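Local coordinates for Glyco_hydro_cc domain-containing protein (Blastomyces gilchristii, PDB 6UB0) that hydrolyses beta-1,3-glucans as a curdlan-specific exo-beta-1,3-glucanase of family GH128 and binds laminaribiose in its -2 and -1 subsites, at residues N213-G217 with G218-S222; K191-L194 with P195-S199; P99-R103 with A104-S108. All blocks are in the same frame, centred on the assembly; numbering follows the deposited sequence.

From the N terminus, the chain meets interaction 3 first, where the loop of 99-103 after helix 86-96 turns into strand 105-111. Next comes interaction 2, inside helix 183-199, the helix that joins strands 172-180 and 203-208. Interaction 1 is last: a short hairpin of strands 215-216 and 219-220, between helix 211-214 and helix 222-229. Interaction 3 closes a turn, interaction 2 spans adjacent turns of one helix and interaction 1 closes a hairpin; they follow in series and none nests in or crosses another. Interactions 1 and 3 lie on opposite sides of the chain's centre, their centres about 34 Å apart; all three belong to the TIM-barrel-like catalytic core.

Interaction 1 of 3, residues N213-G217 with G218-S222; sequences NLVKG and GALTS
Gly218 follows Gly217 at the tip of a two-residue beta hairpin, a type I' turn running from Lys216 to Ala219. Both glycines have positive phi (65° and 81°), which this turn requires of its central residues. Ala219 comes next and makes the hydrogen-bonded antiparallel pair with Lys216. The bond from Lys216 N to Ala219 O is short at 2.7 Å and nearly straight; the return bond from Ala219 N to Lys216 O is longer, 3.2 Å. Leu220 forms the non-hydrogen-bonded pair with Val215. Their side chains share the face away from Lys216 and Ala219, where Leu220 CD2 lies 3.7 Å from Val215 CG2, and both residues also rest on Phe18. Thr221 closes the hairpin on the carbonyl of Leu214. Leu214 O accepts twice from the same face of its plane, from Thr221 N at 3.0 Å and from Thr221 OG1 at 3.2 Å, the hydroxyl lying well above that plane. With chi1 at 81°, OG1 sits between the backbone N and the carbonyl carbon, where it can reach Leu214 O, and the methyl CG2 lies within 3.4 Å of the same oxygen. Ser222 begins helix 222-229, its OG bonded to Glu183. The Thr221 hydroxyl thus does two jobs at once: it donates to Leu214 O and accepts from Gly224 N as the N-cap of helix 222-229, which probably fixes the rotation of the hydroxyl and ties the base of the hairpin to the start of that helix.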
loop_
_atom_site.group_PDB
_atom_site.type_symbol
_atom_site.label_atom_id
_atom_site.label_comp_id
_atom_site.label_asym_id
_atom_site.label_seq_id
_atom_site.Cartn_x
_atom_site.Cartn_y
_atom_site.Cartn_z
ATOM N N ASN A 213 -5.378 -11.171 -9.450
ATOM C CA ASN A 213 -6.165 -12.319 -8.935
ATOM C C ASN A 213 -7.653 -12.016 -9.127
ATOM O O ASN A 213 -8.429 -12.934 -8.946
ATOM C CB ASN A 213 -5.904 -12.638 -7.457
ATOM C CG ASN A 213 -4.552 -13.269 -7.184
ATOM O OD1 ASN A 213 -3.791 -13.613 -8.078
ATOM N ND2 ASN A 213 -4.238 -13.462 -5.927
ATOM N N LEU A 214 -8.028 -10.752 -9.382
ATOM C CA LEU A 214 -9.444 -10.286 -9.468
ATOM C C LEU A 214 -9.959 -10.382 -10.903
ATOM O O LEU A 214 -11.145 -10.141 -11.100
ATOM C CB LEU A 214 -9.520 -8.839 -8.983
ATOM C CG LEU A 214 -9.345 -8.634 -7.477
ATOM C CD1 LEU A 214 -9.326 -7.134 -7.153
ATOM C CD2 LEU A 214 -10.455 -9.337 -6.709
ATOM N N VAL A 215 -9.051 -10.641 -11.847
ATOM C CA VAL A 215 -9.286 -10.875 -13.304
ATOM C C VAL A 215 -8.771 -12.278 -13.646
ATOM O O VAL A 215 -7.716 -12.661 -13.101
ATOM C CB VAL A 215 -8.546 -9.771 -14.072
ATOM C CG1 VAL A 215 -8.550 -9.969 -15.580
ATOM C CG2 VAL A 215 -9.100 -8.410 -13.688
ATOM N N LYS A 216 -9.450 -13.026 -14.511
ATOM C CA LYS A 216 -8.972 -14.368 -14.953
ATOM C C LYS A 216 -9.383 -14.619 -16.410
ATOM O O LYS A 216 -10.589 -14.527 -16.709
ATOM C CB LYS A 216 -9.510 -15.429 -13.987
ATOM C CG LYS A 216 -9.298 -16.881 -14.401
ATOM C CD LYS A 216 -7.897 -17.405 -14.147
ATOM C CE LYS A 216 -7.573 -18.666 -14.936
ATOM N NZ LYS A 216 -8.400 -19.833 -14.526
ATOM N N GLY A 217 -8.409 -14.918 -17.278
ATOM C CA GLY A 217 -8.608 -15.133 -18.730
ATOM C C GLY A 217 -9.073 -13.863 -19.421
ATOM O O GLY A 217 -9.941 -13.936 -20.305
ATOM N N GLY A 218 -8.591 -12.720 -18.948
ATOM C CA GLY A 218 -8.940 -11.391 -19.475
ATOM C C GLY A 218 -10.269 -10.886 -18.948
ATOM O O GLY A 218 -10.637 -9.803 -19.355
ATOM N N ALA A 219 -10.963 -11.617 -18.071
ATOM C CA ALA A 219 -12.304 -11.234 -17.569
ATOM C C ALA A 219 -12.277 -10.969 -16.061
ATOM O O ALA A 219 -11.666 -11.751 -15.371
ATOM C CB ALA A 219 -13.292 -12.330 -17.912
ATOM N N LEU A 220 -12.985 -9.941 -15.572
ATOM C CA LEU A 220 -13.246 -9.747 -14.115
ATOM C C LEU A 220 -13.874 -11.035 -13.597
ATOM O O LEU A 220 -14.792 -11.506 -14.216
ATOM C CB LEU A 220 -14.211 -8.602 -13.800
ATOM C CG LEU A 220 -13.714 -7.162 -13.923
ATOM C CD1 LEU A 220 -14.806 -6.209 -13.489
ATOM C CD2 LEU A 220 -12.472 -6.908 -13.097
ATOM N N THR A 221 -13.397 -11.527 -12.463
ATOM C CA THR A 221 -14.108 -12.512 -11.612
ATOM C C THR A 221 -15.251 -11.793 -10.889
ATOM O O THR A 221 -15.382 -10.583 -11.048
ATOM C CB THR A 221 -13.123 -13.152 -10.622
ATOM O OG1 THR A 221 -12.965 -12.225 -9.542
ATOM C CG2 THR A 221 -11.791 -13.486 -11.262
ATOM N N SER A 222 -16.029 -12.497 -10.053
ATOM C CA SER A 222 -17.153 -11.878 -9.290
ATOM C C SER A 222 -16.606 -11.012 -8.153
ATOM O O SER A 222 -17.287 -10.032 -7.716
ATOM C CB SER A 222 -18.114 -12.899 -8.762
ATOM O OG SER A 222 -17.772 -13.250 -7.435
#

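Interaction 2 of 3, residues K191-L194 with P195-S199; sequences KEVL and PWLDS
Trp196 sets its CB over the turn below, 3.4 Å from Val193 O, while its indole swings outward from the helix to make a cation-pi contact with Lys154. With CG anti to the backbone N (chi1 -174°), the ring leads away from Val193 toward helix 150-166. The same Lys154 forms a salt bridge with Glu192, so one ammonium serves both the carboxylate and the ring. The carboxylate of Asp198 has Arg5 at OD2 and the hydroxyls of Tyr206 and Ser2 at OD1. All three residues belong to helix 183-199, the connection of a beta-alpha-beta unit between strands 172-180 and 203-208 of the TIM-barrel core. Its inner side is apolar: Val193 and Leu197 lie alongside each other, pointing the same way, with Val193 CG2 4.0 Å from Leu197 CD1, and both meet Phe177 and Phe153. Leu194 also packs on Phe177, and on Tyr206 together with Leu197. At Pro195 the helix kinks, because the proline N has no hydrogen to give to the turn before; instead its ring carbon CG sits 3.3 Å from Lys191 O. Leu194 CB and Pro195 CD are 3.4 Å apart, a spacing set largely by the peptide link between them. Regular bonding is clear again from Leu197, whose N reaches Val193 O at 2.7 Å, almost straight, and Asp198 N reaches Leu194 O. At the helix end Pro195 O accepts twice from Ser199, from its N at 3.0 Å and from its OG at 2.9 Å.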
loop_
_atom_site.group_PDB
_atom_site.type_symbol
_atom_site.label_atom_id
_atom_site.label_comp_id
_atom_site.label_asym_id
_atom_site.label_seq_id
_atom_site.Cartn_x
_atom_site.Cartn_y
_atom_site.Cartn_z
ATOM N N LYS A 191 -17.912 -6.070 1.015
ATOM C CA LYS A 191 -19.156 -5.355 1.417
ATOM C C LYS A 191 -19.040 -4.714 2.807
ATOM O O LYS A 191 -19.672 -3.646 2.997
ATOM C CB LYS A 191 -20.363 -6.294 1.427
ATOM C CG LYS A 191 -20.703 -6.873 0.066
ATOM C CD LYS A 191 -22.104 -7.435 0.001
ATOM C CE LYS A 191 -22.499 -7.849 -1.402
ATOM N NZ LYS A 191 -23.865 -7.378 -1.712
ATOM N N GLU A 192 -18.306 -5.332 3.741
ATOM C CA GLU A 192 -18.138 -4.812 5.123
ATOM C C GLU A 192 -17.017 -3.752 5.155
ATOM O O GLU A 192 -17.250 -2.624 5.671
ATOM C CB GLU A 192 -17.868 -6.013 6.047
ATOM C CG GLU A 192 -17.533 -5.681 7.497
ATOM C CD GLU A 192 -18.626 -5.064 8.346
ATOM O OE1 GLU A 192 -19.807 -5.399 8.129
ATOM O OE2 GLU A 192 -18.283 -4.267 9.241
ATOM N N VAL A 193 -15.851 -4.055 4.579
ATOM C CA VAL A 193 -14.629 -3.208 4.767
ATOM C C VAL A 193 -14.628 -2.005 3.796
ATOM O O VAL A 193 -14.175 -0.903 4.197
ATOM C CB VAL A 193 -13.370 -4.092 4.682
ATOM C CG1 VAL A 193 -13.538 -5.331 5.557
ATOM C CG2 VAL A 193 -13.007 -4.507 3.257
ATOM N N LEU A 194 -15.143 -2.129 2.568
ATOM C CA LEU A 194 -14.992 -0.993 1.606
ATOM C C LEU A 194 -15.683 0.285 2.110
ATOM O O LEU A 194 -15.098 1.376 2.101
ATOM C CB LEU A 194 -15.473 -1.399 0.208
ATOM C CG LEU A 194 -14.525 -2.298 -0.590
ATOM C CD1 LEU A 194 -15.001 -2.549 -2.011
ATOM C CD2 LEU A 194 -13.107 -1.718 -0.611
ATOM N N PRO A 195 -16.941 0.222 2.589
ATOM C CA PRO A 195 -17.578 1.413 3.153
ATOM C C PRO A 195 -16.793 1.953 4.369
ATOM O O PRO A 195 -16.554 3.147 4.453
ATOM C CB PRO A 195 -18.982 0.933 3.549
ATOM C CG PRO A 195 -19.185 -0.406 2.858
ATOM C CD PRO A 195 -17.794 -0.974 2.647
ATOM N N TRP A 196 -16.346 1.059 5.241
ATOM C CA TRP A 196 -15.620 1.381 6.498
ATOM C C TRP A 196 -14.308 2.109 6.163
ATOM O O TRP A 196 -13.993 3.208 6.756
ATOM C CB TRP A 196 -15.377 0.075 7.276
ATOM C CG TRP A 196 -14.781 0.308 8.624
ATOM C CD1 TRP A 196 -15.462 0.676 9.743
ATOM C CD2 TRP A 196 -13.390 0.263 8.986
ATOM N NE1 TRP A 196 -14.589 0.870 10.780
ATOM C CE2 TRP A 196 -13.315 0.607 10.352
ATOM C CE3 TRP A 196 -12.208 -0.042 8.302
ATOM C CZ2 TRP A 196 -12.109 0.654 11.042
ATOM C CZ3 TRP A 196 -11.018 0.025 8.980
ATOM C CH2 TRP A 196 -10.973 0.359 10.338
ATOM N N LEU A 197 -13.580 1.549 5.196
ATOM C CA LEU A 197 -12.317 2.167 4.705
ATOM C C LEU A 197 -12.672 3.525 4.103
ATOM O O LEU A 197 -11.940 4.495 4.363
ATOM C CB LEU A 197 -11.616 1.214 3.720
ATOM C CG LEU A 197 -11.074 -0.068 4.353
ATOM C CD1 LEU A 197 -10.839 -1.168 3.327
ATOM C CD2 LEU A 197 -9.783 0.225 5.113
ATOM N N ASP A 198 -13.753 3.608 3.323
ATOM C CA ASP A 198 -14.084 4.846 2.553
ATOM C C ASP A 198 -14.434 6.025 3.507
ATOM O O ASP A 198 -14.105 7.199 3.195
ATOM C CB ASP A 198 -15.214 4.531 1.571
ATOM C CG ASP A 198 -14.677 3.896 0.304
ATOM O OD1 ASP A 198 -13.436 4.046 0.058
ATOM O OD2 ASP A 198 -15.466 3.242 -0.408
ATOM N N SER A 199 -15.037 5.752 4.656
ATOM C CA SER A 199 -15.440 6.812 5.623
ATOM C C SER A 199 -14.397 6.958 6.738
ATOM O O SER A 199 -14.387 8.045 7.381
ATOM C CB SER A 199 -16.805 6.535 6.156
ATOM O OG SER A 199 -16.880 5.168 6.507
#

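Interaction 3 of 3, residues P99-R103 with A104-S108; sequences PYAAR and ARLGS
Ala104 is the residue most enclosed by this contact, packed against the turn that Tyr100 to Arg103 make just before it. Its backbone N lies 2.9 Å from Tyr100 O, which accepts a hydrogen bond from Arg103 N at 3.1 Å. Its own carbonyl has a less comfortable neighbour: Ala104 O stands 3.1 Å from Ala101 O, and since both are acceptors the approach is a close one without a bond. The methyl of Ala104 meets Leu70 on strand 69-71.

Leu106, two residues on, points its side chain back at the turn. Its CD1 methyl reaches Ala101, 3.8 Å from CA and 4.0 Å from CB. With CG anti to the carbonyl carbon (chi1 -56°), the branch is carried over Ala101, while CD2 makes a looser contact with Tyr100 CB at 4.3 Å. Leu70 and Lys135 also touch Leu106, and its backbone N donates to Asp137.

This is the junction leading from helix 86-96 to strand 105-111 in the TIM-barrel core. It feeds the N-terminal end of the strand, whereas in this fold the catalytic pocket is formed at the C-terminal ends. The strand is then knitted into the parallel sheet, Arg105 and Gly107 bonding by backbone to Leu70 of strand 69-71.

Arg103 is the third. It directly precedes Ala104 in the chain, and its side chain leaves the turn, bending at chi3, for a salt bridge between NH1 and Glu60 of helix 52-64. The Tyr100 ring packs on that same helix, against Asn56, Ala59 and Ile63 among others.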
loop_
_atom_site.group_PDB
_atom_site.type_symbol
_atom_site.label_atom_id
_atom_site.label_comp_id
_atom_site.label_asym_id
_atom_site.label_seq_id
_atom_site.Cartn_x
_atom_site.Cartn_y
_atom_site.Cartn_z
ATOM N N PRO A 99 14.976 12.759 0.773
ATOM C CA PRO A 99 15.339 13.687 -0.301
ATOM C C PRO A 99 14.234 14.180 -1.239
ATOM O O PRO A 99 14.406 15.201 -1.779
ATOM C CB PRO A 99 16.299 12.888 -1.198
ATOM C CG PRO A 99 16.541 11.554 -0.480
ATOM C CD PRO A 99 16.007 11.720 0.926
ATOM N N TYR A 100 13.187 13.389 -1.449
ATOM C CA TYR A 100 12.038 13.720 -2.330
ATOM C C TYR A 100 10.884 14.322 -1.534
ATOM O O TYR A 100 9.805 14.457 -2.080
ATOM C CB TYR A 100 11.612 12.463 -3.086
ATOM C CG TYR A 100 12.764 11.906 -3.863
ATOM C CD1 TYR A 100 13.107 12.462 -5.072
ATOM C CD2 TYR A 100 13.570 10.902 -3.334
ATOM C CE1 TYR A 100 14.182 11.995 -5.791
ATOM C CE2 TYR A 100 14.690 10.467 -4.016
ATOM C CZ TYR A 100 14.992 11.028 -5.242
ATOM O OH TYR A 100 16.058 10.611 -5.968
ATOM N N ALA A 101 11.107 14.662 -0.274
ATOM C CA ALA A 101 10.060 15.175 0.639
ATOM C C ALA A 101 9.408 16.435 0.064
ATOM O O ALA A 101 8.199 16.603 0.268
ATOM C CB ALA A 101 10.644 15.464 1.990
ATOM N N ALA A 102 10.184 17.283 -0.606
ATOM C CA ALA A 102 9.710 18.596 -1.101
ATOM C C ALA A 102 8.789 18.377 -2.314
ATOM O O ALA A 102 7.852 19.164 -2.500
ATOM C CB ALA A 102 10.888 19.501 -1.397
ATOM N N ARG A 103 8.982 17.281 -3.050
ATOM C CA ARG A 103 8.330 17.055 -4.362
ATOM C C ARG A 103 7.287 15.929 -4.297
ATOM O O ARG A 103 6.517 15.771 -5.224
ATOM C CB ARG A 103 9.432 16.875 -5.408
ATOM C CG ARG A 103 10.067 18.213 -5.778
ATOM C CD ARG A 103 11.390 18.190 -6.546
ATOM N NE ARG A 103 12.375 17.174 -6.161
ATOM C CZ ARG A 103 12.988 16.353 -7.010
ATOM N NH1 ARG A 103 12.696 16.395 -8.302
ATOM N NH2 ARG A 103 13.835 15.436 -6.546
ATOM N N ALA A 104 7.183 15.208 -3.193
ATOM C CA ALA A 104 6.261 14.064 -3.144
ATOM C C ALA A 104 5.966 13.718 -1.692
ATOM O O ALA A 104 6.829 14.010 -0.785
ATOM C CB ALA A 104 6.892 12.922 -3.902
ATOM N N ARG A 105 4.776 13.162 -1.492
ATOM C CA ARG A 105 4.376 12.609 -0.191
ATOM C C ARG A 105 5.017 11.214 -0.113
ATOM O O ARG A 105 5.145 10.545 -1.172
ATOM C CB ARG A 105 2.862 12.703 -0.068
ATOM C CG ARG A 105 2.345 14.100 -0.353
ATOM C CD ARG A 105 0.855 14.151 -0.187
ATOM N NE ARG A 105 0.500 13.873 1.187
ATOM C CZ ARG A 105 -0.133 12.776 1.583
ATOM N NH1 ARG A 105 -0.462 11.853 0.698
ATOM N NH2 ARG A 105 -0.387 12.583 2.867
ATOM N N LEU A 106 5.628 10.936 1.035
ATOM C CA LEU A 106 6.448 9.738 1.283
ATOM C C LEU A 106 5.649 8.800 2.188
ATOM O O LEU A 106 5.116 9.243 3.273
ATOM C CB LEU A 106 7.770 10.174 1.911
ATOM C CG LEU A 106 8.558 11.195 1.094
ATOM C CD1 LEU A 106 9.891 11.560 1.765
ATOM C CD2 LEU A 106 8.777 10.692 -0.327
ATOM N N GLY A 107 5.533 7.542 1.748
ATOM C CA GLY A 107 4.833 6.485 2.479
ATOM C C GLY A 107 5.819 5.586 3.177
ATOM O O GLY A 107 6.843 5.272 2.609
ATOM N N SER A 108 5.557 5.245 4.418
ATOM C CA SER A 108 6.475 4.382 5.188
ATOM C C SER A 108 6.696 3.035 4.489
ATOM O O SER A 108 5.948 2.619 3.599
ATOM C CB SER A 108 5.913 4.134 6.540
ATOM O OG SER A 108 5.014 3.065 6.448
#